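D-ribulose-5-phosphate 3-epimerase, putative (Plasmodium falciparum, PDB 1TQX) probably catalyses the interconversion of D-ribulose 5-phosphate and D-xylulose 5-phosphate, using one divalent metal ion per subunit. Local coordinates at residues A32-L37 / F66-L71; P53-L58 / P81-S86; N87-H92 / N113-G118; N173-V178 / A195-A200. One frame throughout, in Å; residues are numbered along the deposited sequence.

Contact 1. Residues A32-L37 / F66-L71; sequences AEWIHL and FFDVHL. With ZN (zinc ion), chain D.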
loop_
_atom_site.group_PDB
_atom_site.type_symbol
_atom_site.label_atom_id
_atom_site.label_comp_id
_atom_site.label_asym_id
_atom_site.label_seq_id
_atom_site.Cartn_x
_atom_site.Cartn_y
_atom_site.Cartn_z
ATOM N N ALA A 32 5.951 1.145 -13.814
ATOM C CA ALA A 32 5.548 1.079 -12.411
ATOM C C ALA A 32 6.214 -0.158 -11.808
ATOM O O ALA A 32 6.154 -1.240 -12.388
ATOM C CB ALA A 32 4.020 0.978 -12.296
ATOM N N GLU A 33 6.857 0.010 -10.656
ATOM C CA GLU A 33 7.546 -1.097 -9.993
ATOM C C GLU A 33 6.590 -2.061 -9.285
ATOM O O GLU A 33 6.793 -3.275 -9.298
ATOM C CB GLU A 33 8.554 -0.558 -8.965
ATOM C CG GLU A 33 9.707 0.281 -9.545
ATOM C CD GLU A 33 9.355 1.755 -9.754
ATOM O OE1 GLU A 33 10.246 2.511 -10.192
ATOM O OE2 GLU A 33 8.203 2.165 -9.481
ATOM N N TRP A 34 5.554 -1.504 -8.666
ATOM C CA TRP A 34 4.568 -2.282 -7.919
ATOM C C TRP A 34 3.164 -2.063 -8.472
ATOM O O TRP A 34 2.908 -1.069 -9.157
ATOM C CB TRP A 34 4.541 -1.822 -6.455
ATOM C CG TRP A 34 5.723 -2.181 -5.590
ATOM C CD1 TRP A 34 6.975 -2.542 -5.996
ATOM C CD2 TRP A 34 5.754 -2.171 -4.160
ATOM N NE1 TRP A 34 7.784 -2.757 -4.902
ATOM C CE2 TRP A 34 7.057 -2.533 -3.763
ATOM C CE3 TRP A 34 4.799 -1.879 -3.171
ATOM C CZ2 TRP A 34 7.434 -2.619 -2.423
ATOM C CZ3 TRP A 34 5.173 -1.965 -1.833
ATOM C CH2 TRP A 34 6.484 -2.332 -1.473
ATOM N N ILE A 35 2.262 -2.995 -8.173
ATOM C CA ILE A 35 0.862 -2.858 -8.557
ATOM C C ILE A 35 0.158 -3.004 -7.207
ATOM O O ILE A 35 0.338 -4.001 -6.511
ATOM C CB ILE A 35 0.392 -3.937 -9.591
ATOM C CG1 ILE A 35 -1.005 -3.577 -10.099
ATOM C CG2 ILE A 35 0.394 -5.338 -8.984
ATOM C CD1 ILE A 35 -1.053 -2.254 -10.856
ATOM N N HIS A 36 -0.595 -1.977 -6.819
ATOM C CA HIS A 36 -1.284 -1.966 -5.531
ATOM C C HIS A 36 -2.689 -2.539 -5.641
ATOM O O HIS A 36 -3.554 -1.974 -6.322
ATOM C CB HIS A 36 -1.342 -0.533 -5.000
ATOM C CG HIS A 36 -1.698 -0.439 -3.552
ATOM N ND1 HIS A 36 -0.813 -0.766 -2.546
ATOM C CD2 HIS A 36 -2.841 -0.058 -2.937
ATOM C CE1 HIS A 36 -1.394 -0.590 -1.376
ATOM N NE2 HIS A 36 -2.625 -0.160 -1.584
ATOM N N LEU A 37 -2.922 -3.647 -4.943
ATOM C CA LEU A 37 -4.200 -4.349 -4.988
ATOM C C LEU A 37 -5.015 -4.223 -3.700
ATOM O O LEU A 37 -4.705 -4.864 -2.695
ATOM C CB LEU A 37 -3.934 -5.832 -5.297
ATOM C CG LEU A 37 -3.056 -6.046 -6.537
ATOM C CD1 LEU A 37 -2.395 -7.427 -6.523
ATOM C CD2 LEU A 37 -3.921 -5.862 -7.779
ATOM N N PHE A 66 5.708 -6.220 -8.999
ATOM C CA PHE A 66 5.564 -6.636 -7.597
ATOM C C PHE A 66 4.100 -6.556 -7.132
ATOM O O PHE A 66 3.466 -5.509 -7.257
ATOM C CB PHE A 66 6.447 -5.697 -6.767
ATOM C CG PHE A 66 6.566 -6.045 -5.306
ATOM C CD1 PHE A 66 7.720 -6.661 -4.820
ATOM C CD2 PHE A 66 5.601 -5.624 -4.392
ATOM C CE1 PHE A 66 7.919 -6.838 -3.446
ATOM C CE2 PHE A 66 5.787 -5.798 -3.012
ATOM C CZ PHE A 66 6.951 -6.403 -2.542
ATOM N N PHE A 67 3.578 -7.655 -6.591
ATOM C CA PHE A 67 2.197 -7.694 -6.118
ATOM C C PHE A 67 2.077 -7.191 -4.681
ATOM O O PHE A 67 2.454 -7.882 -3.730
ATOM C CB PHE A 67 1.640 -9.124 -6.232
ATOM C CG PHE A 67 1.033 -9.440 -7.580
ATOM C CD1 PHE A 67 1.680 -9.088 -8.768
ATOM C CD2 PHE A 67 -0.182 -10.116 -7.661
ATOM C CE1 PHE A 67 1.114 -9.409 -10.012
ATOM C CE2 PHE A 67 -0.753 -10.440 -8.901
ATOM C CZ PHE A 67 -0.103 -10.087 -10.073
ATOM N N ASP A 68 1.550 -5.981 -4.531
ATOM C CA ASP A 68 1.387 -5.359 -3.224
ATOM C C ASP A 68 -0.099 -5.375 -2.837
ATOM O O ASP A 68 -0.898 -4.575 -3.326
ATOM C CB ASP A 68 1.955 -3.938 -3.305
ATOM C CG ASP A 68 1.740 -3.139 -2.050
ATOM O OD1 ASP A 68 1.874 -3.693 -0.936
ATOM O OD2 ASP A 68 1.462 -1.927 -2.189
ATOM N N VAL A 69 -0.451 -6.298 -1.947
ATOM C CA VAL A 69 -1.838 -6.472 -1.517
ATOM C C VAL A 69 -2.178 -5.785 -0.201
ATOM O O VAL A 69 -1.599 -6.089 0.842
ATOM C CB VAL A 69 -2.196 -7.981 -1.392
ATOM C CG1 VAL A 69 -3.694 -8.138 -1.168
ATOM C CG2 VAL A 69 -1.760 -8.731 -2.653
ATOM N N HIS A 70 -3.130 -4.857 -0.261
ATOM C CA HIS A 70 -3.571 -4.125 0.920
ATOM C C HIS A 70 -4.863 -4.783 1.395
ATOM O O HIS A 70 -5.910 -4.635 0.769
ATOM C CB HIS A 70 -3.824 -2.653 0.567
ATOM C CG HIS A 70 -4.264 -1.814 1.726
ATOM N ND1 HIS A 70 -4.575 -0.476 1.596
ATOM C CD2 HIS A 70 -4.464 -2.121 3.031
ATOM C CE1 HIS A 70 -4.949 0.003 2.769
ATOM N NE2 HIS A 70 -4.890 -0.974 3.656
ATOM N N LEU A 71 -4.780 -5.506 2.506
ATOM C CA LEU A 71 -5.928 -6.209 3.060
ATOM C C LEU A 71 -6.777 -5.357 3.998
ATOM O O LEU A 71 -6.513 -5.287 5.194
ATOM C CB LEU A 71 -5.454 -7.466 3.801
ATOM C CG LEU A 71 -4.688 -8.481 2.939
ATOM C CD1 LEU A 71 -3.961 -9.490 3.828
ATOM C CD2 LEU A 71 -5.661 -9.179 1.999
HETATM ZN ZN ZN D . -4.444 0.521 -0.471
#
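Trp34 and Phe66 stack their rings in an offset pair, the centroid of the indole five-membered ring 3.9 Å from that of the phenyl ring and the planes only 11° apart. Phe66 CD2 sits over the centre of one indole face, while Trp34 CE2 falls toward the rim of the phenyl face; Asp68 OD2 lies at the indole edge, near CE3. The imidazole of His36 receives the same oxygen at its edge: ND1 donates to Asp68 OD2 over 2.6 Å. The oxygen lies in the ring plane but is approached from above the carboxylate plane, the two planes being 57° apart. His36 NE2, across the ring, binds zinc at 2.2 Å, and His70 ND1 binds it at 2.3 Å, while His70 NE2 is hydrogen-bonded to His92 NE2; Asp38 and Asp179 complete the site. The parallel strands pair from Trp34–Phe66 to Leu37–Val69; on the face bearing Leu37 and Phe67, Leu37 CD1 packs 3.7 Å from Phe67 CD2. Asp68 is thus a second-shell residue: its carboxylate, also bonded to Gln88 and Gln177, helps to fix the rotation of the His36 ring and probably favours the proton on ND1, consistent with NE2 being the atom that binds the metal.

Contact 2. Residues P53-L58 / P81-S86; sequences PVINNL and PLLKTS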
loop_
_atom_site.group_PDB
_atom_site.type_symbol
_atom_site.label_atom_id
_atom_site.label_comp_id
_atom_site.label_asym_id
_atom_site.label_seq_id
_atom_site.Cartn_x
_atom_site.Cartn_y
_atom_site.Cartn_z
ATOM N N PRO A 53 -9.091 -14.941 -5.593
ATOM C CA PRO A 53 -9.343 -15.552 -6.907
ATOM C C PRO A 53 -8.959 -14.627 -8.063
ATOM O O PRO A 53 -8.404 -15.066 -9.071
ATOM C CB PRO A 53 -10.839 -15.836 -6.873
ATOM C CG PRO A 53 -11.085 -16.139 -5.426
ATOM C CD PRO A 53 -10.279 -15.057 -4.724
ATOM N N VAL A 54 -9.260 -13.342 -7.907
ATOM C CA VAL A 54 -8.944 -12.368 -8.943
ATOM C C VAL A 54 -7.440 -12.105 -8.993
ATOM O O VAL A 54 -6.836 -12.099 -10.067
ATOM C CB VAL A 54 -9.684 -11.037 -8.691
ATOM C CG1 VAL A 54 -9.322 -10.023 -9.764
ATOM C CG2 VAL A 54 -11.188 -11.283 -8.676
ATOM N N ILE A 55 -6.838 -11.893 -7.828
ATOM C CA ILE A 55 -5.402 -11.631 -7.753
ATOM C C ILE A 55 -4.562 -12.818 -8.235
ATOM O O ILE A 55 -3.564 -12.639 -8.935
ATOM C CB ILE A 55 -4.995 -11.260 -6.303
ATOM C CG1 ILE A 55 -5.661 -9.930 -5.916
ATOM C CG2 ILE A 55 -3.472 -11.194 -6.181
ATOM C CD1 ILE A 55 -5.548 -9.580 -4.434
ATOM N N ASN A 56 -4.961 -14.029 -7.856
ATOM C CA ASN A 56 -4.226 -15.226 -8.267
ATOM C C ASN A 56 -4.268 -15.414 -9.783
ATOM O O ASN A 56 -3.296 -15.883 -10.384
ATOM C CB ASN A 56 -4.791 -16.470 -7.561
ATOM C CG ASN A 56 -4.475 -16.489 -6.073
ATOM O OD1 ASN A 56 -5.129 -17.187 -5.293
ATOM N ND2 ASN A 56 -3.466 -15.723 -5.672
ATOM N N ASN A 57 -5.392 -15.047 -10.401
ATOM C CA ASN A 57 -5.551 -15.164 -11.849
ATOM C C ASN A 57 -4.707 -14.095 -12.553
ATOM O O ASN A 57 -4.085 -14.358 -13.584
ATOM C CB ASN A 57 -7.024 -15.003 -12.244
ATOM C CG ASN A 57 -7.270 -15.275 -13.726
ATOM O OD1 ASN A 57 -7.451 -14.351 -14.526
ATOM N ND2 ASN A 57 -7.263 -16.552 -14.098
ATOM N N LEU A 58 -4.693 -12.892 -11.991
ATOM C CA LEU A 58 -3.914 -11.789 -12.555
ATOM C C LEU A 58 -2.435 -12.164 -12.708
ATOM O O LEU A 58 -1.795 -11.824 -13.707
ATOM C CB LEU A 58 -4.021 -10.554 -11.655
ATOM C CG LEU A 58 -3.165 -9.341 -12.035
ATOM C CD1 LEU A 58 -3.609 -8.794 -13.384
ATOM C CD2 LEU A 58 -3.278 -8.272 -10.949
ATOM N N PRO A 81 -2.766 -17.878 3.263
ATOM C CA PRO A 81 -2.588 -19.081 2.445
ATOM C C PRO A 81 -3.185 -18.968 1.043
ATOM O O PRO A 81 -2.862 -19.764 0.160
ATOM C CB PRO A 81 -3.256 -20.175 3.286
ATOM C CG PRO A 81 -4.336 -19.432 4.002
ATOM C CD PRO A 81 -3.648 -18.143 4.414
ATOM N N LEU A 82 -4.043 -17.969 0.844
ATOM C CA LEU A 82 -4.692 -17.764 -0.446
ATOM C C LEU A 82 -3.925 -16.824 -1.380
ATOM O O LEU A 82 -4.308 -16.652 -2.538
ATOM C CB LEU A 82 -6.100 -17.195 -0.227
ATOM C CG LEU A 82 -7.009 -17.943 0.757
ATOM C CD1 LEU A 82 -8.308 -17.162 0.958
ATOM C CD2 LEU A 82 -7.305 -19.336 0.226
ATOM N N LEU A 83 -2.844 -16.225 -0.892
ATOM C CA LEU A 83 -2.091 -15.276 -1.709
ATOM C C LEU A 83 -0.588 -15.551 -1.711
ATOM O O LEU A 83 0.230 -14.622 -1.693
ATOM C CB LEU A 83 -2.366 -13.851 -1.205
ATOM C CG LEU A 83 -3.822 -13.364 -1.328
ATOM C CD1 LEU A 83 -4.053 -12.165 -0.413
ATOM C CD2 LEU A 83 -4.119 -13.009 -2.792
ATOM N N LYS A 84 -0.228 -16.829 -1.744
ATOM C CA LYS A 84 1.179 -17.222 -1.733
ATOM C C LYS A 84 1.986 -16.703 -2.920
ATOM O O LYS A 84 3.202 -16.551 -2.814
ATOM C CB LYS A 84 1.313 -18.751 -1.696
ATOM C CG LYS A 84 0.748 -19.437 -0.451
ATOM C CD LYS A 84 1.091 -20.934 -0.490
ATOM C CE LYS A 84 0.421 -21.718 0.619
ATOM N NZ LYS A 84 -1.042 -21.916 0.389
ATOM N N THR A 85 1.330 -16.443 -4.050
ATOM C CA THR A 85 2.060 -15.963 -5.216
ATOM C C THR A 85 2.255 -14.446 -5.254
ATOM O O THR A 85 2.903 -13.940 -6.166
ATOM C CB THR A 85 1.394 -16.411 -6.550
ATOM O OG1 THR A 85 0.078 -15.850 -6.646
ATOM C CG2 THR A 85 1.313 -17.941 -6.622
ATOM N N SER A 86 1.701 -13.727 -4.277
ATOM C CA SER A 86 1.871 -12.273 -4.226
ATOM C C SER A 86 3.243 -11.939 -3.632
ATOM O O SER A 86 4.030 -12.846 -3.352
ATOM C CB SER A 86 0.748 -11.629 -3.405
ATOM O OG SER A 86 -0.468 -11.638 -4.143
HETATM O O HOH W 1 -1.225 -16.988 -8.825
#
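Asn56, on the helix 52–58, faces a loop whose Leu83–Ser86 residues form a type I beta turn, closed by the bond from Ser86 N to Leu83 O (3.1 Å), with the CA atoms of Asn56 and Leu83 6.9 Å apart. Ile55 carries the apolar part of the contact. Its CG2 branch, anti to the backbone N, meets Leu83 CD2 at 3.9 Å and Ser86 OG at 3.7 Å, while its CB and CD1 also approach that same leucine methyl, so one branch of Leu83 rests against the flank of Ile55. The amide end of Asn56 reaches the backbone carbonyl of Leu82. A water bridges the two segments: it donates to Asn56 O over 2.8 Å and lies 2.8 Å from Thr85 OG1, which stands between the backbone N and the carbonyl carbon (chi1 62°). Within the loop, Lys84 NZ folds back onto a lone pair of Pro81 O at 2.8 Å. The contact is ordinary packing between a barrel helix and the loop leading into strand 88–92. Beneath it, Ile55 also touches Leu37 and Val39 of strand 34–40, and both Ile55 and Ser86 rest on Phe67 of strand 66–72.

Contact 3. Residues N87-H92 / N113-G118; sequences NQLTFH and NNLWCG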
loop_
_atom_site.group_PDB
_atom_site.type_symbol
_atom_site.label_atom_id
_atom_site.label_comp_id
_atom_site.label_asym_id
_atom_site.label_seq_id
_atom_site.Cartn_x
_atom_site.Cartn_y
_atom_site.Cartn_z
ATOM N N ASN A 87 3.537 -10.653 -3.437
ATOM C CA ASN A 87 4.841 -10.250 -2.906
ATOM C C ASN A 87 4.815 -9.636 -1.507
ATOM O O ASN A 87 5.709 -9.888 -0.696
ATOM C CB ASN A 87 5.520 -9.296 -3.890
ATOM C CG ASN A 87 5.996 -10.004 -5.133
ATOM O OD1 ASN A 87 6.961 -10.775 -5.090
ATOM N ND2 ASN A 87 5.315 -9.772 -6.245
ATOM N N GLN A 88 3.812 -8.811 -1.230
ATOM C CA GLN A 88 3.669 -8.232 0.095
ATOM C C GLN A 88 2.214 -8.239 0.497
ATOM O O GLN A 88 1.336 -7.956 -0.320
ATOM C CB GLN A 88 4.182 -6.789 0.161
ATOM C CG GLN A 88 3.855 -6.118 1.499
ATOM C CD GLN A 88 4.559 -4.785 1.694
ATOM O OE1 GLN A 88 5.549 -4.697 2.413
ATOM N NE2 GLN A 88 4.051 -3.743 1.045
ATOM N N LEU A 89 1.966 -8.582 1.756
ATOM C CA LEU A 89 0.619 -8.586 2.299
ATOM C C LEU A 89 0.618 -7.556 3.417
ATOM O O LEU A 89 1.422 -7.635 4.351
ATOM C CB LEU A 89 0.247 -9.964 2.863
ATOM C CG LEU A 89 0.235 -11.155 1.898
ATOM C CD1 LEU A 89 -0.337 -12.382 2.637
ATOM C CD2 LEU A 89 -0.605 -10.843 0.659
ATOM N N THR A 90 -0.269 -6.575 3.305
ATOM C CA THR A 90 -0.375 -5.517 4.304
ATOM C C THR A 90 -1.719 -5.621 5.014
ATOM O O THR A 90 -2.770 -5.539 4.376
ATOM C CB THR A 90 -0.258 -4.121 3.636
ATOM O OG1 THR A 90 1.039 -3.987 3.045
ATOM C CG2 THR A 90 -0.465 -3.002 4.661
ATOM N N PHE A 91 -1.691 -5.820 6.329
ATOM C CA PHE A 91 -2.936 -5.920 7.082
ATOM C C PHE A 91 -3.092 -4.696 7.973
ATOM O O PHE A 91 -2.133 -3.948 8.181
ATOM C CB PHE A 91 -2.965 -7.215 7.919
ATOM C CG PHE A 91 -1.920 -7.279 8.998
ATOM C CD1 PHE A 91 -2.174 -6.760 10.266
ATOM C CD2 PHE A 91 -0.689 -7.884 8.755
ATOM C CE1 PHE A 91 -1.214 -6.846 11.281
ATOM C CE2 PHE A 91 0.276 -7.972 9.767
ATOM C CZ PHE A 91 0.009 -7.451 11.029
ATOM N N HIS A 92 -4.302 -4.481 8.485
ATOM C CA HIS A 92 -4.559 -3.332 9.341
ATOM C C HIS A 92 -4.363 -3.588 10.825
ATOM O O HIS A 92 -4.815 -4.594 11.363
ATOM C CB HIS A 92 -5.971 -2.792 9.090
ATOM C CG HIS A 92 -6.029 -1.760 8.007
ATOM N ND1 HIS A 92 -5.820 -0.418 8.249
ATOM C CD2 HIS A 92 -6.164 -1.883 6.665
ATOM C CE1 HIS A 92 -5.817 0.239 7.104
ATOM N NE2 HIS A 92 -6.021 -0.627 6.126
ATOM N N ASN A 113 6.175 -17.157 5.107
ATOM C CA ASN A 113 5.634 -17.571 3.811
ATOM C C ASN A 113 6.496 -16.914 2.733
ATOM O O ASN A 113 6.138 -16.903 1.554
ATOM C CB ASN A 113 4.172 -17.117 3.650
ATOM C CG ASN A 113 3.177 -18.105 4.240
ATOM O OD1 ASN A 113 2.702 -19.012 3.554
ATOM N ND2 ASN A 113 2.864 -17.936 5.518
ATOM N N ASN A 114 7.638 -16.377 3.154
ATOM C CA ASN A 114 8.579 -15.696 2.262
ATOM C C ASN A 114 7.924 -14.525 1.542
ATOM O O ASN A 114 8.107 -14.325 0.338
ATOM C CB ASN A 114 9.172 -16.678 1.247
ATOM C CG ASN A 114 9.995 -17.761 1.910
ATOM O OD1 ASN A 114 10.807 -17.479 2.792
ATOM N ND2 ASN A 114 9.796 -19.006 1.491
ATOM N N LEU A 115 7.157 -13.754 2.302
ATOM C CA LEU A 115 6.462 -12.589 1.771
ATOM C C LEU A 115 6.854 -11.369 2.585
ATOM O O LEU A 115 7.221 -11.492 3.745
ATOM C CB LEU A 115 4.947 -12.785 1.892
ATOM C CG LEU A 115 4.286 -13.920 1.107
ATOM C CD1 LEU A 115 2.888 -14.193 1.665
ATOM C CD2 LEU A 115 4.222 -13.538 -0.350
ATOM N N TRP A 116 6.784 -10.194 1.972
ATOM C CA TRP A 116 7.062 -8.962 2.700
ATOM C C TRP A 116 5.812 -8.735 3.543
ATOM O O TRP A 116 4.717 -9.147 3.150
ATOM C CB TRP A 116 7.232 -7.793 1.731
ATOM C CG TRP A 116 8.639 -7.567 1.270
ATOM C CD1 TRP A 116 9.622 -8.502 1.139
ATOM C CD2 TRP A 116 9.209 -6.320 0.852
ATOM N NE1 TRP A 116 10.774 -7.916 0.665
ATOM C CE2 TRP A 116 10.546 -6.577 0.479
ATOM C CE3 TRP A 116 8.718 -5.010 0.755
ATOM C CZ2 TRP A 116 11.403 -5.570 0.013
ATOM C CZ3 TRP A 116 9.569 -4.005 0.291
ATOM C CH2 TRP A 116 10.898 -4.293 -0.073
ATOM N N CYS A 117 5.962 -8.099 4.701
ATOM C CA CYS A 117 4.812 -7.826 5.552
ATOM C C CYS A 117 4.639 -6.332 5.786
ATOM O O CYS A 117 5.577 -5.629 6.169
ATOM C CB CYS A 117 4.938 -8.530 6.909
ATOM S SG CYS A 117 3.592 -8.109 8.077
ATOM N N GLY A 118 3.430 -5.854 5.531
ATOM C CA GLY A 118 3.142 -4.456 5.750
ATOM C C GLY A 118 2.049 -4.336 6.794
ATOM O O GLY A 118 1.273 -5.272 7.001
#
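Gln88 and Trp116 open a parallel strand pair of the TIM barrel, in which strand 88–92, helix 100–111 and strand 116–121 form a classical beta-alpha-beta unit. The strand segments run 4.6 Å apart at closest approach, at 22° to each other. Four backbone bonds join them in the alternating pattern of parallel sheet: Trp116 N gives to Asn87 O, Leu89 N to Trp116 O, Gly118 N to Leu89 O and Phe91 N to Gly118 O.

The face bearing Gln88, Thr90 and Trp116 looks into the barrel. Gln88 CB lies 3.6 Å from Trp116 CB, and the chain, extended beyond CG, carries Gln88 OE1 to the edge of the indole at CE3, also 3.6 Å away and in the ring plane, with the amide and ring planes 53° apart. Both ends of this buried amide have polar partners: NE2 donates to Asp68, and OE1 is bonded to Thr141. Trp116 also meets Phe66 edge-to-face. Next along the strand, Thr90 packs directly on the backbone of Gly118, its OG1 3.5 Å from Gly118 CA and its CG2 3.6 Å from Gly118 C.

On the opposite face, where helix 100–111 covers Phe91 and Cys117, the contacts are apolar. Leu89 CD1 meets Leu115 CD1 at 3.8 Å, the two leucines crossing at a slant. Phe91 CG takes the position between the backbone N and the carbonyl carbon (chi1 65°), and the ring beyond it approaches Cys117 in an oblique sulfur-aromatic contact, with CE2 3.7 Å from SG.

Contact 4. Residues N173-V178 / A195-A200; sequences NLNIQV and ANIIVA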
loop_
_atom_site.group_PDB
_atom_site.type_symbol
_atom_site.label_atom_id
_atom_site.label_comp_id
_atom_site.label_asym_id
_atom_site.label_seq_id
_atom_site.Cartn_x
_atom_site.Cartn_y
_atom_site.Cartn_z
ATOM N N ASN A 173 15.500 2.703 7.665
ATOM C CA ASN A 173 15.400 1.704 6.599
ATOM C C ASN A 173 13.986 1.182 6.365
ATOM O O ASN A 173 13.769 0.318 5.517
ATOM C CB ASN A 173 16.325 0.520 6.887
ATOM C CG ASN A 173 17.788 0.901 6.845
ATOM O OD1 ASN A 173 18.270 1.451 5.853
ATOM N ND2 ASN A 173 18.506 0.607 7.923
ATOM N N LEU A 174 13.029 1.701 7.117
ATOM C CA LEU A 174 11.647 1.265 6.974
ATOM C C LEU A 174 10.984 1.871 5.739
ATOM O O LEU A 174 11.116 3.067 5.472
ATOM C CB LEU A 174 10.855 1.657 8.220
ATOM C CG LEU A 174 9.347 1.407 8.222
ATOM C CD1 LEU A 174 9.057 -0.095 8.230
ATOM C CD2 LEU A 174 8.742 2.070 9.448
ATOM N N ASN A 175 10.287 1.035 4.976
ATOM C CA ASN A 175 9.566 1.513 3.798
ATOM C C ASN A 175 8.313 2.209 4.327
ATOM O O ASN A 175 7.566 1.636 5.125
ATOM C CB ASN A 175 9.154 0.343 2.888
ATOM C CG ASN A 175 10.323 -0.234 2.101
ATOM O OD1 ASN A 175 10.879 0.425 1.219
ATOM N ND2 ASN A 175 10.697 -1.473 2.414
ATOM N N ILE A 176 8.099 3.451 3.906
ATOM C CA ILE A 176 6.927 4.204 4.338
ATOM C C ILE A 176 6.078 4.475 3.106
ATOM O O ILE A 176 6.511 5.126 2.154
ATOM C CB ILE A 176 7.323 5.522 5.030
ATOM C CG1 ILE A 176 8.148 5.215 6.288
ATOM C CG2 ILE A 176 6.068 6.302 5.418
ATOM C CD1 ILE A 176 8.776 6.437 6.946
ATOM N N GLN A 177 4.863 3.947 3.138
ATOM C CA GLN A 177 3.928 4.048 2.029
ATOM C C GLN A 177 2.761 4.978 2.376
ATOM O O GLN A 177 2.265 4.969 3.502
ATOM C CB GLN A 177 3.429 2.627 1.709
ATOM C CG GLN A 177 2.539 2.482 0.496
ATOM C CD GLN A 177 2.211 1.027 0.212
ATOM O OE1 GLN A 177 1.848 0.278 1.121
ATOM N NE2 GLN A 177 2.330 0.619 -1.049
ATOM N N VAL A 178 2.346 5.800 1.416
ATOM C CA VAL A 178 1.227 6.716 1.631
ATOM C C VAL A 178 0.155 6.316 0.641
ATOM O O VAL A 178 0.455 5.938 -0.490
ATOM C CB VAL A 178 1.636 8.200 1.447
ATOM C CG1 VAL A 178 2.494 8.629 2.630
ATOM C CG2 VAL A 178 2.396 8.391 0.143
ATOM N N ALA A 195 8.248 9.645 3.027
ATOM C CA ALA A 195 7.622 8.561 2.267
ATOM C C ALA A 195 8.466 8.163 1.062
ATOM O O ALA A 195 9.027 9.026 0.386
ATOM C CB ALA A 195 6.222 8.983 1.805
ATOM N N ASN A 196 8.566 6.861 0.791
ATOM C CA ASN A 196 9.339 6.395 -0.360
ATOM C C ASN A 196 8.531 5.503 -1.309
ATOM O O ASN A 196 8.993 5.168 -2.398
ATOM C CB ASN A 196 10.622 5.666 0.081
ATOM C CG ASN A 196 10.346 4.388 0.854
ATOM O OD1 ASN A 196 9.823 4.425 1.965
ATOM N ND2 ASN A 196 10.712 3.249 0.269
ATOM N N ILE A 197 7.330 5.116 -0.891
ATOM C CA ILE A 197 6.461 4.299 -1.727
ATOM C C ILE A 197 5.162 5.077 -1.893
ATOM O O ILE A 197 4.522 5.453 -0.913
ATOM C CB ILE A 197 6.177 2.925 -1.093
ATOM C CG1 ILE A 197 7.504 2.207 -0.809
ATOM C CG2 ILE A 197 5.321 2.087 -2.043
ATOM C CD1 ILE A 197 7.338 0.816 -0.245
ATOM N N ILE A 198 4.772 5.306 -3.140
ATOM C CA ILE A 198 3.581 6.093 -3.426
ATOM C C ILE A 198 2.447 5.322 -4.077
ATOM O O ILE A 198 2.596 4.811 -5.187
ATOM C CB ILE A 198 3.940 7.270 -4.356
ATOM C CG1 ILE A 198 5.136 8.040 -3.779
ATOM C CG2 ILE A 198 2.715 8.166 -4.565
ATOM C CD1 ILE A 198 4.904 8.636 -2.403
ATOM N N VAL A 199 1.311 5.245 -3.395
ATOM C CA VAL A 199 0.151 4.571 -3.965
ATOM C C VAL A 199 -0.734 5.659 -4.563
ATOM O O VAL A 199 -1.164 6.576 -3.859
ATOM C CB VAL A 199 -0.651 3.804 -2.889
ATOM C CG1 VAL A 199 -1.953 3.276 -3.489
ATOM C CG2 VAL A 199 0.184 2.654 -2.346
ATOM N N ALA A 200 -1.009 5.564 -5.857
ATOM C CA ALA A 200 -1.836 6.564 -6.522
ATOM C C ALA A 200 -2.850 5.880 -7.419
ATOM O O ALA A 200 -2.503 4.996 -8.199
ATOM C CB ALA A 200 -0.954 7.507 -7.350
#
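Ile176 O accepts two backbone hydrogens at once, from Asn196 N at 3.0 Å and from Ile197 N at 3.2 Å, the first donor in the carbonyl plane and the second tilted out of it. The Asn196 side chain grips the same part of the neighbouring strand. Its CG stands between the backbone N and the carbonyl carbon (chi1 64°), and from there OD1 takes the hydrogen of Ile176 N over 2.8 Å in a nearly straight bond. The other end of the amide, ND2, donates to Asn175 OD1 over 3.0 Å, on a lone pair, with the two amide planes only 27° apart; the same nitrogen is also bonded to Lys5 O. Asn196 thus stands in for backbone pairing just before strand 197–200 begins. From there the regular parallel ladder of the TIM barrel takes over, joining the two strands of the unit 175–179, 184–193 and 197–200 through Val178 N to Ile197 O and Val199 N to Val178 O. On the barrel interior, the extended Gln177 runs across Ile197 and Val199, its NE2 3.2 Å from Val199 CG2 and bonded beyond this pair to Asp68, the residue that holds the zinc ligand His36. Val199 itself touches His36. On the outer face, Val178 spreads its two methyls: CG1 meets Ala195 CB at 3.8 Å, and CG2 meets Ile198 CD1 at 3.6 Å.

How the contacts relate
Contacts 1, 3 and 4 each join neighbouring strands of the TIM-barrel sheet, and follow in that order along the chain; contact 2 alternates with contact 1, whose crossover helix 52–58 it ties to the loop before strand 88–92. Contact 1 supplies the zinc ligands His36 and His70, and contacts 3 and 4 surround it through Gln88 and Gln177. Contacts 1 and 3 have centres about 10 Å apart and share the border of strands 66–72 and 88–92. Contact 4 lies about 12 Å from contact 1, between centres, and meets it across the barrel interior. Contacts 2 and 4, with centres about 23 Å apart, do not touch: one is peripheral, the other close to the zinc.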